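Local coordinates for protein epidermin leader peptide processing serine protease EpiP (Staphylococcus aureus subsp. aureus, PDB 3QFH) that probably cleaves the leader peptide from the precursor of the lantibiotic epidermin, acting as a subtilisin-like serine endopeptidase, at residues T185-N188 with G189-G193; K209-L213 with L214-K218; L413-G417 with T418-N422. All coordinates share one frame; numbering follows the deposited sequence.

Interaction 1: T185-N188 with G189-G193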
loop_
_atom_site.group_PDB
_atom_site.type_symbol
_atom_site.label_atom_id
_atom_site.label_comp_id
_atom_site.label_asym_id
_atom_site.label_seq_id
_atom_site.Cartn_x
_atom_site.Cartn_y
_atom_site.Cartn_z
ATOM N N THR A 185 -0.797 -11.431 4.135
ATOM C CA THR A 185 -1.271 -10.996 5.438
ATOM C C THR A 185 -2.182 -12.022 6.082
ATOM O O THR A 185 -2.099 -12.256 7.279
ATOM C CB THR A 185 -2.128 -9.679 5.375
ATOM O OG1 THR A 185 -3.259 -9.864 4.521
ATOM C CG2 THR A 185 -1.346 -8.501 4.893
ATOM N N SER A 186 -3.025 -12.665 5.286
ATOM C CA SER A 186 -4.124 -13.428 5.849
ATOM C C SER A 186 -4.394 -14.876 5.411
ATOM O O SER A 186 -5.400 -15.456 5.834
ATOM C CB SER A 186 -5.390 -12.615 5.540
ATOM O OG SER A 186 -5.242 -11.239 5.909
ATOM N N ALA A 187 -3.560 -15.459 4.558
ATOM C CA ALA A 187 -3.812 -16.832 4.116
ATOM C C ALA A 187 -3.848 -17.758 5.324
ATOM O O ALA A 187 -3.002 -17.670 6.204
ATOM C CB ALA A 187 -2.737 -17.308 3.122
ATOM N N ASN A 188 -4.852 -18.621 5.377
ATOM C CA ASN A 188 -4.914 -19.629 6.402
ATOM C C ASN A 188 -5.558 -20.896 5.810
ATOM O O ASN A 188 -6.732 -21.131 5.976
ATOM C CB ASN A 188 -5.656 -19.120 7.634
ATOM C CG ASN A 188 -5.542 -20.080 8.824
ATOM O OD1 ASN A 188 -4.831 -21.066 8.767
ATOM N ND2 ASN A 188 -6.243 -19.781 9.889
ATOM N N GLY A 189 -4.766 -21.648 5.056
ATOM C CA GLY A 189 -5.196 -22.906 4.411
ATOM C C GLY A 189 -3.943 -23.698 4.049
ATOM O O GLY A 189 -3.189 -24.073 4.939
ATOM N N LYS A 190 -3.699 -23.922 2.751
ATOM C CA LYS A 190 -2.490 -24.617 2.318
ATOM C C LYS A 190 -1.331 -23.659 2.534
ATOM O O LYS A 190 -0.289 -24.048 3.050
ATOM C CB LYS A 190 -2.605 -25.085 0.868
ATOM C CG LYS A 190 -3.723 -26.129 0.688
ATOM C CD LYS A 190 -4.052 -26.457 -0.767
ATOM C CE LYS A 190 -3.036 -27.393 -1.400
ATOM N NZ LYS A 190 -1.723 -26.762 -1.592
ATOM N N LEU A 191 -1.543 -22.395 2.169
ATOM C CA LEU A 191 -0.575 -21.338 2.405
ATOM C C LEU A 191 -0.946 -20.624 3.732
ATOM O O LEU A 191 -2.134 -20.511 4.072
ATOM C CB LEU A 191 -0.648 -20.320 1.278
ATOM C CG LEU A 191 0.559 -19.425 1.114
ATOM C CD1 LEU A 191 1.582 -20.210 0.275
ATOM C CD2 LEU A 191 0.198 -18.110 0.416
ATOM N N ILE A 192 0.061 -20.145 4.464
ATOM C CA ILE A 192 -0.167 -19.408 5.718
ATOM C C ILE A 192 0.419 -17.985 5.648
ATOM O O ILE A 192 1.575 -17.809 5.319
ATOM C CB ILE A 192 0.503 -20.100 6.919
ATOM C CG1 ILE A 192 0.188 -21.606 6.942
ATOM C CG2 ILE A 192 0.097 -19.401 8.197
ATOM C CD1 ILE A 192 -1.245 -21.929 7.051
ATOM N N GLY A 193 -0.392 -16.983 5.945
ATOM C CA GLY A 193 0.082 -15.594 5.987
ATOM C C GLY A 193 0.688 -15.254 7.338
ATOM O O GLY A 193 0.816 -16.118 8.216
HETATM O O HOH W 1 -3.792 -23.574 7.429
#
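Ala-187 and Gly-193 close a short chain reversal just past a helix end: Gly-193 N donates to Ala-187 O at 2.7 Å, nearly straight at 169° about the hydrogen. Between them Asn-188 and Ile-192 form a single beta bridge. The same oxygen also receives a CA-H...O contact from Ile-192 CA at 3.4 Å. Ala-187, the first residue to leave helical backbone angles, is buried, and its CB sits inside the turn, 3.4 Å from Leu-191 O and 4.1 Å from Leu-191 CD2.

Asn-188 can be followed outward. Its CB stays beside the chain, nearest to Gly-189 N. CG lies anti to the backbone N (chi1 -171°), beside the carbonyl carbon, which brings OD1 near the Gly-189 end of the turn. At the tip the two branches part: OD1 accepts from a water at 3.0 Å that also donates to Gly-189 O at 2.6 Å, while ND2 makes a weak hydrogen bond to Pro-196 O. Ile-192 CD1 crosses at a slant, 4.1 Å from Asn-188 OD1, a plain van der Waals approach. Inside the turn, Gly-189 N donates to Leu-191 O.

Asp-139 grips the bend from outside, its carboxylate accepting from Lys-190 N and Leu-191 N. The segment thus reverses the chain between helix 177-186, which carries the putative triad histidine His-177 at its start, and strand 200-204 of the parallel sheet, while Leu-191 packs on strands 367-370 and 376-379.

Interaction 2: K209-L213 with L214-K218. With SO4 (sulfate ion), chain O.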
loop_
_atom_site.group_PDB
_atom_site.type_symbol
_atom_site.label_atom_id
_atom_site.label_comp_id
_atom_site.label_asym_id
_atom_site.label_seq_id
_atom_site.Cartn_x
_atom_site.Cartn_y
_atom_site.Cartn_z
ATOM N N LYS A 209 -7.829 -1.038 -15.657
ATOM C CA LYS A 209 -6.910 -0.042 -16.158
ATOM C C LYS A 209 -6.039 0.532 -15.020
ATOM O O LYS A 209 -5.544 -0.216 -14.150
ATOM C CB LYS A 209 -7.719 1.072 -16.842
ATOM C CG LYS A 209 -8.583 0.643 -18.034
ATOM C CD LYS A 209 -7.819 0.625 -19.365
ATOM C CE LYS A 209 -6.649 -0.356 -19.393
ATOM N NZ LYS A 209 -6.058 -0.522 -20.782
ATOM N N LYS A 210 -5.845 1.853 -15.029
ATOM C CA LYS A 210 -5.028 2.518 -14.024
ATOM C C LYS A 210 -5.864 2.947 -12.822
ATOM O O LYS A 210 -7.088 2.844 -12.817
ATOM C CB LYS A 210 -4.326 3.741 -14.645
ATOM C CG LYS A 210 -3.367 3.388 -15.779
ATOM C CD LYS A 210 -2.716 4.627 -16.387
ATOM C CE LYS A 210 -1.725 4.235 -17.475
ATOM N NZ LYS A 210 -1.035 5.408 -18.110
ATOM N N THR A 211 -5.173 3.415 -11.800
ATOM C CA THR A 211 -5.816 3.930 -10.598
ATOM C C THR A 211 -5.589 5.444 -10.575
ATOM O O THR A 211 -4.802 5.975 -11.363
ATOM C CB THR A 211 -5.229 3.269 -9.337
ATOM O OG1 THR A 211 -5.985 3.651 -8.176
ATOM C CG2 THR A 211 -3.755 3.663 -9.154
ATOM N N GLU A 212 -6.311 6.139 -9.703
ATOM C CA GLU A 212 -6.149 7.579 -9.511
ATOM C C GLU A 212 -5.683 7.726 -8.073
ATOM O O GLU A 212 -6.180 7.008 -7.195
ATOM C CB GLU A 212 -7.485 8.317 -9.658
ATOM C CG GLU A 212 -8.092 8.407 -11.067
ATOM C CD GLU A 212 -7.538 9.554 -11.917
ATOM O OE1 GLU A 212 -6.366 9.938 -11.749
ATOM O OE2 GLU A 212 -8.282 10.065 -12.778
ATOM N N LEU A 213 -4.746 8.640 -7.811
ATOM C CA LEU A 213 -4.286 8.846 -6.438
ATOM C C LEU A 213 -5.435 9.323 -5.550
ATOM O O LEU A 213 -5.444 9.062 -4.355
ATOM C CB LEU A 213 -3.081 9.799 -6.356
ATOM C CG LEU A 213 -1.748 9.235 -6.870
ATOM C CD1 LEU A 213 -0.646 10.289 -6.768
ATOM C CD2 LEU A 213 -1.334 7.995 -6.115
ATOM N N LEU A 214 -6.410 10.010 -6.139
ATOM C CA LEU A 214 -7.572 10.427 -5.392
ATOM C C LEU A 214 -8.401 9.234 -4.906
ATOM O O LEU A 214 -9.015 9.320 -3.854
ATOM C CB LEU A 214 -8.449 11.369 -6.199
ATOM C CG LEU A 214 -7.836 12.752 -6.462
ATOM C CD1 LEU A 214 -8.783 13.572 -7.347
ATOM C CD2 LEU A 214 -7.544 13.481 -5.181
ATOM N N TRP A 215 -8.436 8.138 -5.667
ATOM C CA TRP A 215 -9.207 6.958 -5.235
ATOM C C TRP A 215 -8.491 6.320 -4.063
ATOM O O TRP A 215 -9.121 5.892 -3.079
ATOM C CB TRP A 215 -9.392 5.902 -6.344
ATOM C CG TRP A 215 -9.915 6.384 -7.680
ATOM C CD1 TRP A 215 -10.550 7.556 -7.945
ATOM C CD2 TRP A 215 -9.962 5.621 -8.895
ATOM N NE1 TRP A 215 -10.914 7.613 -9.269
ATOM C CE2 TRP A 215 -10.581 6.431 -9.873
ATOM C CE3 TRP A 215 -9.522 4.350 -9.251
ATOM C CZ2 TRP A 215 -10.758 6.014 -11.195
ATOM C CZ3 TRP A 215 -9.694 3.927 -10.568
ATOM C CH2 TRP A 215 -10.319 4.758 -11.524
ATOM N N VAL A 216 -7.165 6.282 -4.156
ATOM C CA VAL A 216 -6.334 5.741 -3.088
ATOM C C VAL A 216 -6.545 6.528 -1.795
ATOM O O VAL A 216 -6.689 5.934 -0.726
ATOM C CB VAL A 216 -4.847 5.766 -3.443
ATOM C CG1 VAL A 216 -4.000 5.277 -2.242
ATOM C CG2 VAL A 216 -4.563 4.891 -4.706
ATOM N N SER A 217 -6.583 7.862 -1.914
ATOM C CA SER A 217 -6.785 8.735 -0.779
ATOM C C SER A 217 -8.134 8.480 -0.145
ATOM O O SER A 217 -8.234 8.386 1.065
ATOM C CB SER A 217 -6.639 10.196 -1.182
ATOM O OG SER A 217 -5.324 10.434 -1.661
ATOM N N LYS A 218 -9.172 8.329 -0.960
ATOM C CA LYS A 218 -10.496 8.064 -0.413
ATOM C C LYS A 218 -10.528 6.682 0.257
ATOM O O LYS A 218 -11.196 6.497 1.263
ATOM C CB LYS A 218 -11.559 8.192 -1.483
ATOM C CG LYS A 218 -12.968 8.210 -0.935
ATOM C CD LYS A 218 -13.983 8.409 -2.044
ATOM C CE LYS A 218 -15.389 8.533 -1.497
ATOM N NZ LYS A 218 -16.344 8.776 -2.600
HETATM S S SO4 O . -6.610 -3.220 -22.822
HETATM O O1 SO4 O . -7.611 -3.475 -23.850
HETATM O O2 SO4 O . -5.807 -2.064 -23.214
HETATM O O3 SO4 O . -7.286 -2.939 -21.553
HETATM O O4 SO4 O . -5.751 -4.387 -22.661
#
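The indole of Trp-215, at the start of helix 213-225 in the subtilisin-like fold, receives the aliphatic part of Glu-212 over one face, a CH-pi contact in which Glu-212 CB stands 3.4 Å from the centroid of the five-membered ring, only 5° off its normal. Glu-212 CG continues over the same face toward the rim, 3.4 Å from Trp-215 CE2. Thr-211 OG1 and Lys-210 O approach the six-membered ring obliquely, and the ring of Tyr-46 meets the indole at a slant.

Glu-212 holds the N-cap position. A bend at chi2 leads its carboxylate off the ring, and the carboxylate and indole planes are 79° apart. OE2 forms a salt bridge with Arg-158 and a hydrogen bond with Gln-55, while the methylenes pack on the ring. Through Tyr-46 and Gln-55 this helix start meets the propeptide-like region.

The first turn begins at Glu-212 O, which accepts two amides. Val-216 N arrives in the carbonyl plane at 3.3 Å, whereas Trp-215 N is shorter, 2.9 Å, but stands above that plane with a bent 132° angle at the hydrogen. Thr-211 OG1, hydrogen-bonded to Val-205 O, also touches Val-216 CG2. At the exposed end of the preceding loop, Lys-209 NZ donates to O3 of a sulfate, probably from the crystallisation liquor, at 2.8 Å and weakly to its O2.

At the next residue, Leu-213 O is doubly gripped by Ser-217: N donates at 2.9 Å and OG at 3.0 Å, reaching the oxygen from opposite faces of its carbonyl plane.

Interaction 3: L413-G417 with T418-N422. With SO4 (sulfate ion), chain M.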
loop_
_atom_site.group_PDB
_atom_site.type_symbol
_atom_site.label_atom_id
_atom_site.label_comp_id
_atom_site.label_asym_id
_atom_site.label_seq_id
_atom_site.Cartn_x
_atom_site.Cartn_y
_atom_site.Cartn_z
ATOM N N LEU A 413 7.674 -2.824 17.130
ATOM C CA LEU A 413 8.127 -3.441 15.885
ATOM C C LEU A 413 9.579 -3.030 15.606
ATOM O O LEU A 413 10.446 -3.870 15.392
ATOM C CB LEU A 413 7.210 -3.039 14.713
ATOM C CG LEU A 413 7.620 -3.514 13.314
ATOM C CD1 LEU A 413 7.392 -5.002 13.167
ATOM C CD2 LEU A 413 6.877 -2.769 12.212
ATOM N N TYR A 414 9.849 -1.733 15.654
ATOM C CA TYR A 414 11.180 -1.246 15.338
ATOM C C TYR A 414 12.300 -1.663 16.285
ATOM O O TYR A 414 13.421 -1.910 15.835
ATOM C CB TYR A 414 11.201 0.286 15.228
ATOM C CG TYR A 414 10.404 0.872 14.073
ATOM C CD1 TYR A 414 10.036 0.094 12.970
ATOM C CD2 TYR A 414 10.152 2.246 14.020
ATOM C CE1 TYR A 414 9.342 0.645 11.896
ATOM C CE2 TYR A 414 9.479 2.811 12.938
ATOM C CZ TYR A 414 9.082 2.001 11.879
ATOM O OH TYR A 414 8.404 2.553 10.828
ATOM N N GLN A 415 12.003 -1.707 17.581
ATOM C CA GLN A 415 13.000 -2.000 18.598
ATOM C C GLN A 415 13.104 -3.454 18.996
ATOM O O GLN A 415 14.177 -3.882 19.366
ATOM C CB GLN A 415 12.722 -1.167 19.859
ATOM C CG GLN A 415 12.755 0.330 19.630
ATOM C CD GLN A 415 14.105 0.812 19.125
ATOM O OE1 GLN A 415 15.160 0.323 19.555
ATOM N NE2 GLN A 415 14.081 1.777 18.215
ATOM N N HIS A 416 11.997 -4.196 18.948
ATOM C CA HIS A 416 12.004 -5.610 19.347
ATOM C C HIS A 416 11.460 -6.566 18.300
ATOM O O HIS A 416 11.414 -7.755 18.543
ATOM C CB HIS A 416 11.181 -5.800 20.637
ATOM C CG HIS A 416 11.608 -4.902 21.750
ATOM N ND1 HIS A 416 12.618 -5.235 22.628
ATOM C CD2 HIS A 416 11.197 -3.659 22.099
ATOM C CE1 HIS A 416 12.792 -4.246 23.486
ATOM N NE2 HIS A 416 11.945 -3.276 23.186
ATOM N N GLY A 417 11.048 -6.060 17.150
ATOM C CA GLY A 417 10.432 -6.907 16.129
ATOM C C GLY A 417 11.247 -7.110 14.871
ATOM O O GLY A 417 10.715 -7.530 13.865
ATOM N N THR A 418 12.530 -6.787 14.917
ATOM C CA THR A 418 13.390 -6.965 13.762
ATOM C C THR A 418 14.683 -7.642 14.181
ATOM O O THR A 418 15.028 -7.688 15.355
ATOM C CB THR A 418 13.784 -5.617 13.085
ATOM O OG1 THR A 418 14.777 -4.957 13.867
ATOM C CG2 THR A 418 12.558 -4.687 12.870
ATOM N N SER A 419 15.367 -8.187 13.194
ATOM C CA SER A 419 16.680 -8.758 13.347
ATOM C C SER A 419 17.658 -7.576 13.464
ATOM O O SER A 419 17.416 -6.515 12.881
ATOM C CB SER A 419 17.009 -9.582 12.088
ATOM O OG SER A 419 18.399 -9.789 11.938
ATOM N N LYS A 420 18.739 -7.747 14.221
ATOM C CA LYS A 420 19.748 -6.715 14.349
ATOM C C LYS A 420 21.047 -7.152 13.690
ATOM O O LYS A 420 22.125 -6.813 14.143
ATOM C CB LYS A 420 19.932 -6.289 15.815
ATOM C CG LYS A 420 18.709 -5.494 16.321
ATOM C CD LYS A 420 18.919 -4.826 17.659
ATOM C CE LYS A 420 17.721 -3.926 17.998
ATOM N NZ LYS A 420 17.888 -3.177 19.280
ATOM N N ASN A 421 20.919 -7.883 12.587
ATOM C CA ASN A 421 22.061 -8.353 11.814
ATOM C C ASN A 421 22.155 -7.651 10.461
ATOM O O ASN A 421 23.092 -7.893 9.710
ATOM C CB ASN A 421 21.924 -9.856 11.572
ATOM C CG ASN A 421 21.993 -10.667 12.858
ATOM O OD1 ASN A 421 22.731 -10.336 13.778
ATOM N ND2 ASN A 421 21.251 -11.760 12.902
ATOM N N ASN A 422 21.178 -6.792 10.155
ATOM C CA ASN A 422 21.079 -6.122 8.847
ATOM C C ASN A 422 21.485 -4.665 8.934
ATOM O O ASN A 422 20.964 -3.910 9.770
ATOM C CB ASN A 422 19.628 -6.169 8.345
ATOM C CG ASN A 422 18.942 -7.481 8.668
ATOM O OD1 ASN A 422 18.073 -7.527 9.540
ATOM N ND2 ASN A 422 19.361 -8.556 8.018
HETATM S S SO4 M . 17.872 0.941 16.310
HETATM O O1 SO4 M . 17.169 2.096 16.872
HETATM O O2 SO4 M . 19.306 1.015 16.546
HETATM O O3 SO4 M . 17.316 -0.273 16.890
HETATM O O4 SO4 M . 17.650 0.915 14.863
HETATM O O HOH W 2 15.102 -3.711 16.296
#
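Thr-418 meets the last turn of helix 406-416 directly and through water. By van der Waals contact, its CG2 lies 3.4 Å from Leu-413 O, the carbonyl that also accepts the helical bond from Gly-417 N at 2.9 Å. The methyl is thus set against the C-terminal end of the helix, where Gly-417 is the first residue to leave helical backbone angles.

Water-mediated bonding comes next. With chi1 at 76°, Thr-418 OG1 falls between its own backbone N and carbonyl carbon, on the side of Tyr-414 O. The two oxygens are 3.9 Å apart, and one water donates to both, at 2.5 Å to Tyr-414 O and 2.7 Å to Thr-418 OG1. The hydroxyl is also hydrogen-bonded to His-430 O.

Hydrogen bonds within the departing loop form the third group. Ser-419 OG accepts from Asn-421 N at 3.2 Å, an ST turn in the loop that follows the helix.

Charged and amide groups gather on the exposed side. The extended chain of Lys-420 runs back until NZ is 3.8 Å from Gln-415 O. A sulfate, probably from the crystallisation liquor, lies near both side chains: Gln-415 NE2 gives it a weak bond, and His-430 ND1 a further one.

The stack of Tyr-414 on His-430 ties the helix end to the loop that holds His-430. Inward, Leu-413 packs on helix 382-400, and both Leu-413 and Thr-418 touch Ile-338 of strand 338-341, the outermost strand of the parallel sheet on that side.

All three interactions belong to the subtilase region and follow in series along the chain: helix 177-186 ends in interaction 1, helix 213-225 begins in interaction 2, and helix 406-416 ends in interaction 3. They are separate sites with no atoms touching. The centres of interactions 1 and 2 lie 28 Å apart, those of interactions 1 and 3 are 24 Å apart, and those of interactions 2 and 3 are 33 Å apart. Interaction 2 is on the opposite side of the chain's centre from each of the others. Strand 200-204 of the seven-stranded parallel sheet comes between interactions 1 and 2, whereas interaction 3 packs against its edge strand 338-341. Each therefore shapes a helix-loop junction at a different place around this one fold.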